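Local coordinates for 3-oxoacyl-[acyl-carrier-protein] reductase (Sinorhizobium meliloti, PDB 3U9L) that belongs to the short-chain dehydrogenase/reductase family and probably reduces 3-oxoacyl groups carried on acyl carrier protein, using NADPH, at residues Gly96-Gly101 with Pro155-Tyr160; Glu104-Glu109 with Gly204-His209; Ser146-Gly151 with Pro159-Lys164. All coordinates share one frame; numbering follows the deposited sequence.

Interaction 1: Gly96-Gly101 with Pro155-Tyr160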
loop_
_atom_site.group_PDB
_atom_site.type_symbol
_atom_site.label_atom_id
_atom_site.label_comp_id
_atom_site.label_asym_id
_atom_site.label_seq_id
_atom_site.Cartn_x
_atom_site.Cartn_y
_atom_site.Cartn_z
ATOM N N GLY A 96 -0.189 15.014 -0.639
ATOM C CA GLY A 96 -0.192 13.931 -1.618
ATOM C C GLY A 96 0.375 14.360 -2.966
ATOM O O GLY A 96 0.709 15.537 -3.170
ATOM N N HIS A 97 0.522 13.429 -3.893
ATOM C CA HIS A 97 1.124 13.759 -5.204
ATOM C C HIS A 97 1.072 12.500 -6.039
ATOM O O HIS A 97 1.450 11.428 -5.523
ATOM C CB HIS A 97 2.613 14.164 -5.072
ATOM C CG HIS A 97 3.314 14.364 -6.389
ATOM N ND1 HIS A 97 4.412 13.614 -6.784
ATOM C CD2 HIS A 97 3.068 15.225 -7.415
ATOM C CE1 HIS A 97 4.806 13.996 -7.991
ATOM N NE2 HIS A 97 4.005 14.976 -8.392
HETATM N N MSE A 98 0.603 12.645 -7.286
HETATM C CA MSE A 98 0.408 11.531 -8.184
HETATM C C MSE A 98 1.280 11.540 -9.480
HETATM O O MSE A 98 1.972 12.528 -9.757
HETATM C CB MSE A 98 -1.086 11.408 -8.509
HETATM C CG MSE A 98 -1.640 12.128 -9.699
HETATM SE SE MSE A 98 -3.640 12.025 -9.296
HETATM C CE MSE A 98 -4.353 11.508 -11.090
ATOM N N VAL A 99 1.245 10.432 -10.230
ATOM C CA VAL A 99 2.075 10.264 -11.437
ATOM C C VAL A 99 1.328 9.402 -12.428
ATOM O O VAL A 99 0.385 8.696 -12.044
ATOM C CB VAL A 99 3.420 9.585 -11.139
ATOM C CG1 VAL A 99 4.253 10.391 -10.121
ATOM C CG2 VAL A 99 3.191 8.199 -10.621
ATOM N N PHE A 100 1.774 9.417 -13.678
ATOM C CA PHE A 100 1.111 8.662 -14.726
ATOM C C PHE A 100 2.116 8.051 -15.686
ATOM O O PHE A 100 3.018 8.740 -16.164
ATOM C CB PHE A 100 0.190 9.580 -15.557
ATOM C CG PHE A 100 -0.701 8.832 -16.522
ATOM C CD1 PHE A 100 -1.913 8.298 -16.089
ATOM C CD2 PHE A 100 -0.366 8.703 -17.873
ATOM C CE1 PHE A 100 -2.775 7.626 -16.957
ATOM C CE2 PHE A 100 -1.225 8.022 -18.759
ATOM C CZ PHE A 100 -2.432 7.504 -18.304
ATOM N N GLY A 101 1.931 6.769 -15.998
ATOM C CA GLY A 101 2.858 6.085 -16.889
ATOM C C GLY A 101 2.890 4.595 -16.585
ATOM O O GLY A 101 2.395 4.147 -15.515
ATOM N N PRO A 155 -5.274 1.730 -15.148
ATOM C CA PRO A 155 -3.861 1.366 -15.104
ATOM C C PRO A 155 -2.993 2.637 -15.189
ATOM O O PRO A 155 -3.537 3.718 -15.410
ATOM C CB PRO A 155 -3.690 0.517 -16.390
ATOM C CG PRO A 155 -5.085 0.187 -16.834
ATOM C CD PRO A 155 -5.944 1.294 -16.376
ATOM N N TYR A 156 -1.680 2.514 -15.088
ATOM C CA TYR A 156 -0.761 3.629 -15.369
ATOM C C TYR A 156 -0.610 4.645 -14.285
ATOM O O TYR A 156 -0.109 5.745 -14.562
ATOM C CB TYR A 156 -1.043 4.365 -16.730
ATOM C CG TYR A 156 -0.402 3.671 -17.924
ATOM C CD1 TYR A 156 -0.277 2.291 -17.946
ATOM C CD2 TYR A 156 0.019 4.389 -19.066
ATOM C CE1 TYR A 156 0.295 1.615 -19.054
ATOM C CE2 TYR A 156 0.602 3.708 -20.204
ATOM C CZ TYR A 156 0.735 2.328 -20.167
ATOM O OH TYR A 156 1.279 1.596 -21.196
ATOM N N LEU A 157 -1.013 4.307 -13.058
ATOM C CA LEU A 157 -0.678 5.169 -11.911
ATOM C C LEU A 157 -0.091 4.332 -10.752
ATOM O O LEU A 157 -0.231 4.714 -9.599
ATOM C CB LEU A 157 -1.893 5.974 -11.417
ATOM C CG LEU A 157 -2.432 7.079 -12.350
ATOM C CD1 LEU A 157 -3.442 6.476 -13.285
ATOM C CD2 LEU A 157 -3.037 8.270 -11.531
ATOM N N ALA A 158 0.594 3.234 -11.061
ATOM C CA ALA A 158 0.987 2.264 -10.007
ATOM C C ALA A 158 1.730 2.846 -8.815
ATOM O O ALA A 158 1.355 2.587 -7.696
ATOM C CB ALA A 158 1.686 1.018 -10.555
ATOM N N PRO A 159 2.785 3.654 -9.034
ATOM C CA PRO A 159 3.485 4.123 -7.824
ATOM C C PRO A 159 2.604 4.979 -6.899
ATOM O O PRO A 159 2.833 5.041 -5.691
ATOM C CB PRO A 159 4.601 5.024 -8.381
ATOM C CG PRO A 159 4.691 4.706 -9.871
ATOM C CD PRO A 159 3.273 4.329 -10.257
ATOM N N TYR A 160 1.646 5.680 -7.481
ATOM C CA TYR A 160 0.705 6.491 -6.754
ATOM C C TYR A 160 -0.355 5.646 -6.021
ATOM O O TYR A 160 -0.543 5.795 -4.824
ATOM C CB TYR A 160 0.025 7.503 -7.693
ATOM C CG TYR A 160 -1.069 8.266 -7.012
ATOM C CD1 TYR A 160 -0.791 9.119 -5.928
ATOM C CD2 TYR A 160 -2.385 8.111 -7.400
ATOM C CE1 TYR A 160 -1.793 9.805 -5.275
ATOM C CE2 TYR A 160 -3.389 8.800 -6.778
ATOM C CZ TYR A 160 -3.097 9.642 -5.704
ATOM O OH TYR A 160 -4.139 10.309 -5.078
HETATM O O HOH W 1 1.768 2.460 -13.552
#

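Interaction 2: Glu104-Glu109 with Gly204-His209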
loop_
_atom_site.group_PDB
_atom_site.type_symbol
_atom_site.label_atom_id
_atom_site.label_comp_id
_atom_site.label_asym_id
_atom_site.label_seq_id
_atom_site.Cartn_x
_atom_site.Cartn_y
_atom_site.Cartn_z
ATOM N N GLU A 104 6.492 -0.225 -15.197
ATOM C CA GLU A 104 7.856 -0.699 -15.479
ATOM C C GLU A 104 8.823 0.427 -15.754
ATOM O O GLU A 104 10.009 0.264 -15.516
ATOM C CB GLU A 104 7.866 -1.655 -16.672
ATOM C CG GLU A 104 9.140 -2.584 -16.724
ATOM C CD GLU A 104 9.266 -3.378 -18.042
ATOM O OE1 GLU A 104 8.211 -3.805 -18.584
ATOM O OE2 GLU A 104 10.416 -3.630 -18.502
ATOM N N ALA A 105 8.324 1.579 -16.244
ATOM C CA ALA A 105 9.178 2.705 -16.654
ATOM C C ALA A 105 9.520 3.639 -15.504
ATOM O O ALA A 105 10.386 4.525 -15.623
ATOM C CB ALA A 105 8.519 3.511 -17.850
ATOM N N PHE A 106 8.811 3.489 -14.395
ATOM C CA PHE A 106 9.141 4.189 -13.147
ATOM C C PHE A 106 10.269 3.471 -12.443
ATOM O O PHE A 106 10.231 2.250 -12.301
ATOM C CB PHE A 106 7.913 4.261 -12.209
ATOM C CG PHE A 106 6.886 5.271 -12.630
ATOM C CD1 PHE A 106 7.078 6.627 -12.379
ATOM C CD2 PHE A 106 5.745 4.870 -13.289
ATOM C CE1 PHE A 106 6.116 7.586 -12.803
ATOM C CE2 PHE A 106 4.792 5.782 -13.683
ATOM C CZ PHE A 106 4.970 7.151 -13.446
ATOM N N THR A 107 11.273 4.214 -11.978
ATOM C CA THR A 107 12.379 3.568 -11.310
ATOM C C THR A 107 12.041 3.213 -9.836
ATOM O O THR A 107 11.085 3.763 -9.272
ATOM C CB THR A 107 13.599 4.464 -11.345
ATOM O OG1 THR A 107 13.333 5.627 -10.581
ATOM C CG2 THR A 107 13.895 4.893 -12.783
ATOM N N PRO A 108 12.821 2.314 -9.245
ATOM C CA PRO A 108 12.618 1.921 -7.847
ATOM C C PRO A 108 12.630 3.136 -6.928
ATOM O O PRO A 108 11.858 3.196 -5.971
ATOM C CB PRO A 108 13.829 1.032 -7.559
ATOM C CG PRO A 108 14.190 0.459 -8.883
ATOM C CD PRO A 108 13.891 1.532 -9.891
ATOM N N GLU A 109 13.501 4.095 -7.224
ATOM C CA GLU A 109 13.588 5.320 -6.440
ATOM C C GLU A 109 12.315 6.143 -6.593
ATOM O O GLU A 109 11.842 6.759 -5.638
ATOM C CB GLU A 109 14.803 6.146 -6.865
ATOM C CG GLU A 109 16.135 5.448 -6.645
ATOM C CD GLU A 109 16.471 4.471 -7.756
ATOM O OE1 GLU A 109 15.728 4.429 -8.757
ATOM O OE2 GLU A 109 17.480 3.746 -7.625
ATOM N N GLY A 204 3.691 13.778 -12.038
ATOM C CA GLY A 204 4.918 13.373 -12.701
ATOM C C GLY A 204 4.783 12.232 -13.685
ATOM O O GLY A 204 3.690 11.753 -13.938
ATOM N N VAL A 205 5.929 11.795 -14.207
ATOM C CA VAL A 205 5.999 10.784 -15.236
ATOM C C VAL A 205 7.250 9.926 -15.025
ATOM O O VAL A 205 8.089 10.257 -14.224
ATOM C CB VAL A 205 6.061 11.415 -16.666
ATOM C CG1 VAL A 205 4.733 12.077 -17.025
ATOM C CG2 VAL A 205 7.220 12.403 -16.762
ATOM N N PRO A 206 7.361 8.829 -15.747
ATOM C CA PRO A 206 8.531 7.960 -15.565
ATOM C C PRO A 206 9.859 8.633 -15.895
ATOM O O PRO A 206 9.926 9.403 -16.856
ATOM C CB PRO A 206 8.249 6.804 -16.514
ATOM C CG PRO A 206 6.695 6.773 -16.608
ATOM C CD PRO A 206 6.261 8.173 -16.485
ATOM N N ASP A 207 10.883 8.381 -15.076
ATOM C CA ASP A 207 12.247 8.825 -15.378
ATOM C C ASP A 207 12.905 7.998 -16.485
ATOM O O ASP A 207 13.881 8.458 -17.053
ATOM C CB ASP A 207 13.163 8.697 -14.152
ATOM C CG ASP A 207 12.958 9.794 -13.137
ATOM O OD1 ASP A 207 12.384 10.844 -13.493
ATOM O OD2 ASP A 207 13.376 9.606 -11.959
ATOM N N ASP A 208 12.426 6.775 -16.736
ATOM C CA ASP A 208 13.040 5.878 -17.707
ATOM C C ASP A 208 12.363 6.069 -19.077
ATOM O O ASP A 208 11.485 5.308 -19.473
ATOM C CB ASP A 208 12.962 4.403 -17.268
ATOM C CG ASP A 208 13.817 3.454 -18.150
ATOM O OD1 ASP A 208 14.229 3.869 -19.270
ATOM O OD2 ASP A 208 14.052 2.286 -17.743
ATOM N N HIS A 209 12.798 7.091 -19.808
ATOM C CA HIS A 209 12.137 7.492 -21.036
ATOM C C HIS A 209 12.203 6.418 -22.089
ATOM O O HIS A 209 11.231 6.171 -22.801
ATOM C CB HIS A 209 12.775 8.791 -21.580
ATOM C CG HIS A 209 12.650 9.950 -20.647
ATOM N ND1 HIS A 209 11.507 10.188 -19.897
ATOM C CD2 HIS A 209 13.526 10.927 -20.307
ATOM C CE1 HIS A 209 11.683 11.258 -19.144
ATOM N NE2 HIS A 209 12.900 11.732 -19.377
HETATM O O HOH W 2 14.855 7.908 -11.077
#

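Interaction 3: Ser146-Gly151 with Pro159-Lys164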
loop_
_atom_site.group_PDB
_atom_site.type_symbol
_atom_site.label_atom_id
_atom_site.label_comp_id
_atom_site.label_asym_id
_atom_site.label_seq_id
_atom_site.Cartn_x
_atom_site.Cartn_y
_atom_site.Cartn_z
ATOM N N SER A 146 -8.325 7.468 -0.860
ATOM C CA SER A 146 -8.563 7.466 -2.291
ATOM C C SER A 146 -9.492 6.315 -2.672
ATOM O O SER A 146 -9.277 5.184 -2.267
ATOM C CB SER A 146 -7.203 7.298 -2.990
ATOM O OG SER A 146 -7.339 7.227 -4.374
ATOM N N SER A 147 -10.498 6.589 -3.496
ATOM C CA SER A 147 -11.380 5.523 -3.990
ATOM C C SER A 147 -10.588 4.406 -4.670
ATOM O O SER A 147 -11.044 3.247 -4.737
ATOM C CB SER A 147 -12.418 6.121 -4.976
ATOM O OG SER A 147 -11.821 6.452 -6.220
ATOM N N SER A 148 -9.405 4.727 -5.189
ATOM C CA SER A 148 -8.620 3.704 -5.869
ATOM C C SER A 148 -8.182 2.521 -4.984
ATOM O O SER A 148 -7.930 1.420 -5.495
ATOM C CB SER A 148 -7.380 4.339 -6.475
ATOM O OG SER A 148 -6.510 4.796 -5.449
ATOM N N SER A 149 -8.098 2.719 -3.670
ATOM C CA SER A 149 -7.615 1.622 -2.808
ATOM C C SER A 149 -8.670 0.531 -2.660
ATOM O O SER A 149 -8.347 -0.526 -2.210
ATOM C CB SER A 149 -7.160 2.117 -1.420
ATOM O OG SER A 149 -6.238 3.211 -1.582
ATOM N N ALA A 150 -9.924 0.778 -3.018
ATOM C CA ALA A 150 -10.913 -0.325 -3.033
ATOM C C ALA A 150 -12.017 -0.213 -4.128
ATOM O O ALA A 150 -13.115 -0.736 -3.942
ATOM C CB ALA A 150 -11.582 -0.413 -1.710
ATOM N N GLY A 151 -11.772 0.518 -5.200
ATOM C CA GLY A 151 -12.775 0.670 -6.221
ATOM C C GLY A 151 -12.135 0.389 -7.585
ATOM O O GLY A 151 -10.939 0.053 -7.688
ATOM N N PRO A 159 2.785 3.654 -9.034
ATOM C CA PRO A 159 3.485 4.123 -7.824
ATOM C C PRO A 159 2.604 4.979 -6.899
ATOM O O PRO A 159 2.833 5.041 -5.691
ATOM C CB PRO A 159 4.601 5.024 -8.381
ATOM C CG PRO A 159 4.691 4.706 -9.871
ATOM C CD PRO A 159 3.273 4.329 -10.257
ATOM N N TYR A 160 1.646 5.680 -7.481
ATOM C CA TYR A 160 0.705 6.491 -6.754
ATOM C C TYR A 160 -0.355 5.646 -6.021
ATOM O O TYR A 160 -0.543 5.795 -4.824
ATOM C CB TYR A 160 0.025 7.503 -7.693
ATOM C CG TYR A 160 -1.069 8.266 -7.012
ATOM C CD1 TYR A 160 -0.791 9.119 -5.928
ATOM C CD2 TYR A 160 -2.385 8.111 -7.400
ATOM C CE1 TYR A 160 -1.793 9.805 -5.275
ATOM C CE2 TYR A 160 -3.389 8.800 -6.778
ATOM C CZ TYR A 160 -3.097 9.642 -5.704
ATOM O OH TYR A 160 -4.139 10.309 -5.078
ATOM N N PHE A 161 -1.066 4.810 -6.754
ATOM C CA PHE A 161 -2.062 3.911 -6.190
ATOM C C PHE A 161 -1.444 2.996 -5.116
ATOM O O PHE A 161 -2.095 2.721 -4.153
ATOM C CB PHE A 161 -2.712 3.052 -7.290
ATOM C CG PHE A 161 -3.688 3.829 -8.209
ATOM C CD1 PHE A 161 -4.086 5.103 -7.891
ATOM C CD2 PHE A 161 -4.225 3.221 -9.347
ATOM C CE1 PHE A 161 -4.997 5.804 -8.705
ATOM C CE2 PHE A 161 -5.138 3.909 -10.173
ATOM C CZ PHE A 161 -5.528 5.190 -9.832
ATOM N N ALA A 162 -0.222 2.481 -5.331
ATOM C CA ALA A 162 0.479 1.723 -4.292
ATOM C C ALA A 162 0.603 2.545 -2.998
ATOM O O ALA A 162 0.317 2.073 -1.885
ATOM C CB ALA A 162 1.877 1.368 -4.784
ATOM N N ALA A 163 1.123 3.755 -3.120
ATOM C CA ALA A 163 1.331 4.585 -1.946
ATOM C C ALA A 163 0.007 4.873 -1.259
ATOM O O ALA A 163 -0.068 4.852 -0.044
ATOM C CB ALA A 163 2.051 5.844 -2.289
ATOM N N LYS A 164 -1.054 5.154 -2.009
ATOM C CA LYS A 164 -2.344 5.454 -1.380
ATOM C C LYS A 164 -2.925 4.215 -0.698
ATOM O O LYS A 164 -3.607 4.352 0.308
ATOM C CB LYS A 164 -3.388 5.937 -2.401
ATOM C CG LYS A 164 -3.034 7.248 -3.082
ATOM C CD LYS A 164 -2.744 8.339 -2.071
ATOM C CE LYS A 164 -3.968 8.686 -1.275
ATOM N NZ LYS A 164 -3.787 9.929 -0.378
HETATM O O HOH W 3 -7.016 9.507 -5.918
HETATM O O HOH W 4 -4.853 3.078 -4.071
HETATM O O HOH W 5 -6.090 5.352 -0.264
#

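Interaction 1: Gly96-Gly101 with Pro155-Tyr160
The loop that leaves the Asn-Ala-Gly motif of the short-chain dehydrogenase/reductase fold at Gly96 runs over the start of helix 158-179, with Met98 on Tyr160 and Phe100 on Tyr156. Met98 is modelled as selenomethionine. Its CB sits over the middle of the Tyr160 ring, 3.4 Å from the centroid, in a CH-pi contact 11° off the ring normal. Its SE approaches the same ring obliquely, 4.5 Å from the centroid, as a Met-aromatic contact. The chain bends at chi3, and this takes CE on to Leu157 CD2, 3.5 Å away. Met98 thus bridges Tyr160 and Leu157.

Tyr160 stands at the position that holds the catalytic tyrosine in relatives of the family. One face of its ring carries Met98 of this loop. His97 O lies 3.2 Å from Tyr160 CD1 and is hydrogen-bonded to Asn118 of helix 108-136.

Further along, Phe100 and Tyr156 pack twice. Tyr156 CB lies over one face of the Phe100 ring, toward its rim. The edge of the Tyr156 ring also points at the face of Phe100 in an offset edge-to-face pair, planes at 65°. Gly101 C covers one face of Tyr156. Leu157 CD1 touches Phe100 CD1 at 3.7 Å, and Leu157 CG packs on Val99 O. The backbones join where Gly101 N donates to Tyr156 O, 2.7 Å, with a 162° angle at the hydrogen. Water 1 links Gly101 O to Ala158 N, one residue past Leu157, the N-cap of the helix. Val99 CG2 meets the Pro159 ring at CG, 3.9 Å away. Tyr156 OH is hydrogen-bonded to Asn220, and Tyr156 N hydrogen-bonds to Glu177 of the second subunit.

Interaction 2: Glu104-Glu109 with Gly204-His209
One face of the Phe106 ring is covered by Pro206. Pro206 CG lies 3.7 Å from the ring centroid and 16° off the normal, offset toward the rim, in a CH-pi contact. Pro206 CD reaches Phe106 CZ at 3.5 Å. Val205 C comes up obliquely, 3.4 Å from Phe106 CE1. The CB of Phe106 starts out away from the 204-209 segment. With CG anti to the carbonyl carbon (chi1 -75°) the ring swings back to meet the proline.

Beside this packing the backbones are joined by one hydrogen bond. Asp208 N donates to Ala105 O over 3.2 Å with a bent 143° angle at the hydrogen. The donor nevertheless lies nearly in line with the carbonyl bond. The same oxygen is crowded by carbon: Pro206 CB is 3.2 Å and Asp208 CB 3.1 Å from Ala105 O. Ala105 CB packs on Pro206 CB at 3.6 Å. At the outer end Thr107 CG2 touches Asp207 CB loosely, 4.1 Å apart, the two side chains crossing at about a right angle.

Both segments lead into helices. Thr107 is the N-cap of helix 108-136, its side chain capping a backbone N just beyond the segment. Asp208 is the N-cap of helix 209-217 and likewise caps a backbone N just past its segment. Gln110 OE1 accepts from Thr107 N, as in a capping box, and also from Asp207 N across the contact. Asp208 OD2 forms a salt bridge with Arg127 of the second subunit. The contact thus sets the N-terminal ends of helices 108-136 and 209-217 next to each other, with Phe106 resting on Val99 of the loop after strand 90-93.

Interaction 3: Ser146-Gly151 with Pro159-Lys164
Ser148 sits on the Phe161 ring through its CB, 3.8 Å from the centroid and offset toward the rim, in a CH-pi contact. Its OG is turned between the backbone N and the carbonyl carbon (chi1 67°). There it lies 3.5 Å from Phe161 CD1 and is hydrogen-bonded to Ser146 OG at 2.8 Å, either hydroxyl being a possible donor. The first torsion of Ser146 brings its OG alongside Ser148 OG and within reach of water 3. This water is bonded to Ser146 OG and to Tyr160 OH, and lies in plane at the edge of the Tyr160 ring.

Ser146, Tyr160 and Lys164 match the serine and the Tyr-x-x-x-Lys pattern that hold the catalytic residues in relatives of the short-chain dehydrogenase/reductase family, consistent with an active site here. Asn118 of helix 108-136, the family's usual fourth member, packs beside Tyr160 and Lys164.

Lys164 has CG anti to the carbonyl carbon (chi1 -64°), which sets CG 3.5 Å above one face of the Tyr160 ring, toward the rim. Bends at chi2 and chi3 then bring CE back onto Ser146 CB, 3.9 Å away. The amine NZ hydrogen-bonds to Ile144 O at the end of strand 139-144. Water 4 joins the segments once more, hydrogen-bonded to Ser148 OG and Ser149 OG, and donating to Phe161 O at 2.8 Å.

From the N terminus, residues 96-101 come first, after strand 90-93. Interaction 1 brings them to the start of helix 158-179, closing a loop that holds helix 108-136 and strand 139-144. Residues 104-109 follow and reach forward to 204-209, so interaction 2 crosses interaction 1. Interaction 3 is a short closure from 146-151 to the same helix. It falls wholly within the span of interaction 2 and shares Pro159 and Tyr160 with interaction 1. Probable backbone bonds of Gly204 to Met98 and Phe100 join interactions 1 and 2. Phe106 on Pro159 joins interactions 2 and 3. All three touch the second subunit.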